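Local coordinates for designed helical repeat protein (Synthetic construct, PDB 5CWF) that was designed computationally as a repeat scaffold of stacked helices, with no natural function, and holds calcium ions in the crystal, at residues K6-A11 and L57-L62; V61-K66 and A105-A110. All coordinates share one frame; numbering follows the deposited sequence.

Interaction 1: K6-A11 and L57-L62; sequences KKVMEA and LAKAVL
V8 and A58 face each other where helix 3-21 packs on helix 48-67: their CA atoms lie 6.6 Å apart, and one turn on A11 and L62 stand at 7.3 Å. The two segments run in nearly the same direction, inclined by 29°, with axes that approach to 9.7 Å. V8 does most of the work from its side. Its CG1 swings anti to the backbone N (chi1 178°) and meets the methyl of A58 obliquely, flank to flank, CG1 to CB being 3.4 Å, tighter than an ordinary carbon-carbon contact. V8 CG1 also comes within 4.0 Å of the K59 backbone N, while V8 CG2 runs past the start of the K59 side chain, 4.3 Å from its CG.

In this designed helical repeat protein, helix 3-21 lies beside helix 48-67, the next helix but one along the chain, with the same general direction, and helix 25-44 makes the return between them. Towards the C-terminal end of the contact the roles reverse, and the large residue now belongs to helix 48-67. L62 sets both methyls against A11: CD2 is 3.6 Å from its CB, and CD1 packs on the carbonyl, 3.4 Å from the A11 O, a van der Waals contact of a methyl with a carbonyl oxygen. L62 also touches L12 and A15 of helix 3-21, which extends the same seam beyond A11. At the opposite end, K59, its side chain extended, forms a long, weak ion pair with E4, which precedes segment 6-11 on helix 3-21.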
# COMPACT_ATOMS: atom_id res chain seq x y z
N LYS A 6 -12.39 8.68 -9.69
CA LYS A 6 -13.38 7.90 -10.43
C LYS A 6 -12.74 7.29 -11.67
O LYS A 6 -13.08 6.16 -12.06
CB LYS A 6 -14.59 8.74 -10.83
CG LYS A 6 -15.64 8.91 -9.74
CD LYS A 6 -16.78 9.83 -10.19
CE LYS A 6 -17.92 9.89 -9.16
NZ LYS A 6 -17.64 10.81 -8.03
N LYS A 7 -11.83 8.03 -12.30
CA LYS A 7 -11.08 7.53 -13.46
C LYS A 7 -10.17 6.36 -13.10
O LYS A 7 -10.10 5.37 -13.82
CB LYS A 7 -10.25 8.64 -14.10
CG LYS A 7 -11.00 9.51 -15.11
CD LYS A 7 -10.11 10.62 -15.67
CE LYS A 7 -8.82 10.08 -16.30
NZ LYS A 7 -8.00 11.15 -16.92
N VAL A 8 -9.44 6.49 -11.99
CA VAL A 8 -8.56 5.41 -11.57
C VAL A 8 -9.35 4.15 -11.21
O VAL A 8 -8.91 3.04 -11.50
CB VAL A 8 -7.69 5.81 -10.34
CG1 VAL A 8 -6.83 4.65 -9.90
CG2 VAL A 8 -6.80 6.99 -10.66
N MET A 9 -10.51 4.33 -10.58
CA MET A 9 -11.34 3.19 -10.18
C MET A 9 -11.92 2.43 -11.37
O MET A 9 -12.01 1.19 -11.35
CB MET A 9 -12.51 3.67 -9.30
CG MET A 9 -12.12 4.24 -7.96
SD MET A 9 -11.13 3.12 -6.94
CE MET A 9 -12.18 1.68 -6.97
N GLU A 10 -12.29 3.17 -12.40
CA GLU A 10 -12.77 2.57 -13.64
C GLU A 10 -11.63 1.78 -14.27
O GLU A 10 -11.85 0.72 -14.86
CB GLU A 10 -13.33 3.65 -14.57
CG GLU A 10 -14.68 4.20 -14.08
CD GLU A 10 -15.12 5.46 -14.81
OE1 GLU A 10 -14.31 6.06 -15.55
OE2 GLU A 10 -16.30 5.86 -14.63
N ALA A 11 -10.40 2.28 -14.14
CA ALA A 11 -9.24 1.57 -14.68
C ALA A 11 -8.97 0.30 -13.88
O ALA A 11 -8.53 -0.73 -14.43
CB ALA A 11 -8.02 2.47 -14.69
N LEU A 57 -2.69 4.85 -3.49
CA LEU A 57 -2.84 3.38 -3.44
C LEU A 57 -3.51 2.81 -4.68
O LEU A 57 -3.05 1.80 -5.23
CB LEU A 57 -3.66 2.97 -2.21
CG LEU A 57 -2.96 3.19 -0.85
CD1 LEU A 57 -3.85 2.74 0.29
CD2 LEU A 57 -1.63 2.41 -0.83
N ALA A 58 -4.58 3.46 -5.12
CA ALA A 58 -5.29 3.04 -6.31
C ALA A 58 -4.35 3.04 -7.51
O ALA A 58 -4.32 2.07 -8.27
CB ALA A 58 -6.49 3.96 -6.56
N LYS A 59 -3.57 4.10 -7.68
CA LYS A 59 -2.59 4.14 -8.78
C LYS A 59 -1.53 3.07 -8.66
O LYS A 59 -1.06 2.54 -9.67
CB LYS A 59 -1.90 5.48 -8.86
CG LYS A 59 -2.76 6.63 -9.31
CD LYS A 59 -1.98 7.92 -9.13
CE LYS A 59 -2.70 9.13 -9.67
NZ LYS A 59 -1.89 10.34 -9.35
N ALA A 60 -1.13 2.75 -7.42
CA ALA A 60 -0.07 1.77 -7.23
C ALA A 60 -0.53 0.39 -7.65
O ALA A 60 0.20 -0.36 -8.30
CB ALA A 60 0.38 1.74 -5.80
N VAL A 61 -1.76 0.05 -7.30
CA VAL A 61 -2.31 -1.25 -7.65
C VAL A 61 -2.43 -1.37 -9.17
O VAL A 61 -2.06 -2.39 -9.76
CB VAL A 61 -3.70 -1.46 -6.98
CG1 VAL A 61 -4.38 -2.76 -7.45
CG2 VAL A 61 -3.54 -1.49 -5.49
N LEU A 62 -2.90 -0.30 -9.79
CA LEU A 62 -3.11 -0.26 -11.23
C LEU A 62 -1.79 -0.42 -11.99
O LEU A 62 -1.71 -1.19 -12.95
CB LEU A 62 -3.80 1.05 -11.62
CG LEU A 62 -4.30 1.15 -13.05
CD1 LEU A 62 -5.51 0.22 -13.22
CD2 LEU A 62 -4.65 2.59 -13.41

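Interaction 2: V61-K66 and A105-A110; sequences VLLAAK and AVLLAA
A64 and A110 bring the two backbones within 4.8 Å, CA to CA, as segments 61-66 and 105-110 run in similar directions at 25° with an axial approach of 8.5 Å. Small residues allow this closeness. The methyl of A110 points at the other helix and rests between two neighbours, 4.0 Å from the CB of A64 and 4.0 Å from the CB of L63; it also lies 3.8 Å from the backbone N of A64. On the N-terminal side of this alanine pair, two leucines continue the seam. The L63 side chain leans out from its helix with CG anti to its carbonyl carbon (chi1 -73°), whereas L107 extends anti to its own backbone N (chi1 177°), which carries its end nearer than its first bond suggests. They meet through one methyl each, CD1 to CD1 at 3.6 Å, with the two branched ends crossing at a slant. I76 of helix 70-89 touches both A64 and A110, and N67, which with N113 lies at a bound calcium ion, donates a hydrogen bond from ND2 to the A110 carbonyl. With no hydrogen bond between the segments themselves, their fit depends on apolar shape, methyl against methyl and methyl against backbone.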
# COMPACT_ATOMS: atom_id res chain seq x y z
N VAL A 61 -1.76 0.05 -7.30
CA VAL A 61 -2.31 -1.25 -7.65
C VAL A 61 -2.43 -1.37 -9.17
O VAL A 61 -2.06 -2.39 -9.76
CB VAL A 61 -3.70 -1.46 -6.98
CG1 VAL A 61 -4.38 -2.76 -7.45
CG2 VAL A 61 -3.54 -1.49 -5.49
N LEU A 62 -2.90 -0.30 -9.79
CA LEU A 62 -3.11 -0.26 -11.23
C LEU A 62 -1.79 -0.42 -11.99
O LEU A 62 -1.71 -1.19 -12.95
CB LEU A 62 -3.80 1.05 -11.62
CG LEU A 62 -4.30 1.15 -13.05
CD1 LEU A 62 -5.51 0.22 -13.22
CD2 LEU A 62 -4.65 2.59 -13.41
N LEU A 63 -0.76 0.28 -11.53
CA LEU A 63 0.55 0.18 -12.17
C LEU A 63 1.20 -1.18 -11.96
O LEU A 63 1.86 -1.70 -12.87
CB LEU A 63 1.50 1.27 -11.67
CG LEU A 63 1.24 2.68 -12.16
CD1 LEU A 63 2.21 3.62 -11.46
CD2 LEU A 63 1.36 2.78 -13.67
N ALA A 64 1.01 -1.74 -10.77
CA ALA A 64 1.58 -3.05 -10.48
C ALA A 64 0.89 -4.11 -11.32
O ALA A 64 1.54 -5.03 -11.83
CB ALA A 64 1.45 -3.38 -9.02
N ALA A 65 -0.41 -3.97 -11.52
CA ALA A 65 -1.11 -4.96 -12.33
C ALA A 65 -0.58 -4.90 -13.77
O ALA A 65 -0.50 -5.92 -14.45
CB ALA A 65 -2.60 -4.72 -12.32
N LYS A 66 -0.17 -3.72 -14.19
CA LYS A 66 0.32 -3.53 -15.55
C LYS A 66 1.80 -3.87 -15.69
O LYS A 66 2.21 -4.43 -16.71
CB LYS A 66 0.08 -2.08 -15.96
CG LYS A 66 0.55 -1.70 -17.35
CD LYS A 66 0.03 -0.32 -17.72
CE LYS A 66 1.03 0.47 -18.56
NZ LYS A 66 2.17 0.99 -17.74
N ALA A 105 5.53 4.97 -1.54
CA ALA A 105 6.60 3.99 -1.78
C ALA A 105 6.15 2.83 -2.68
O ALA A 105 6.90 2.41 -3.57
CB ALA A 105 7.12 3.45 -0.45
N VAL A 106 4.97 2.28 -2.43
CA VAL A 106 4.49 1.18 -3.26
C VAL A 106 4.17 1.72 -4.66
O VAL A 106 4.38 1.03 -5.63
CB VAL A 106 3.27 0.42 -2.63
CG1 VAL A 106 3.68 -0.26 -1.32
CG2 VAL A 106 2.08 1.32 -2.43
N LEU A 107 3.73 2.96 -4.77
CA LEU A 107 3.47 3.54 -6.09
C LEU A 107 4.76 3.67 -6.90
O LEU A 107 4.84 3.25 -8.06
CB LEU A 107 2.82 4.92 -5.95
CG LEU A 107 2.54 5.73 -7.22
CD1 LEU A 107 1.70 4.98 -8.21
CD2 LEU A 107 1.86 7.06 -6.84
N LEU A 108 5.79 4.21 -6.27
CA LEU A 108 7.07 4.38 -6.94
C LEU A 108 7.66 3.01 -7.30
O LEU A 108 8.18 2.82 -8.40
CB LEU A 108 8.02 5.19 -6.06
CG LEU A 108 9.35 5.61 -6.68
CD1 LEU A 108 9.11 6.39 -7.96
CD2 LEU A 108 10.13 6.44 -5.69
N ALA A 109 7.57 2.05 -6.38
CA ALA A 109 8.07 0.71 -6.65
C ALA A 109 7.33 0.09 -7.84
O ALA A 109 7.94 -0.50 -8.74
CB ALA A 109 7.95 -0.15 -5.43
N ALA A 110 6.00 0.24 -7.86
CA ALA A 110 5.22 -0.29 -8.99
C ALA A 110 5.56 0.42 -10.30
O ALA A 110 5.43 -0.16 -11.39
CB ALA A 110 3.72 -0.15 -8.71

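From the N terminus, helix 3-21 supplies the first partner of interaction 1, and the chain then turns back through helix 25-44 before helix 48-67 closes that loop. The same helix opens interaction 2: V61 and L62 end one contact's segment and begin the other's, and the chain passes through helix 70-89 until helix 93-111 completes the second loop. The loops therefore follow one another with a two-residue overlap, and neither encloses the other. Helix 48-67 is joined to both neighbours, with the centres of the contacts 10 Å apart. K59 and A60 pack on L107, joining helices 48-67 and 93-111; together the two contacts tie helices 3-21, 48-67 and 93-111, alternate helices of the chain, into one layer.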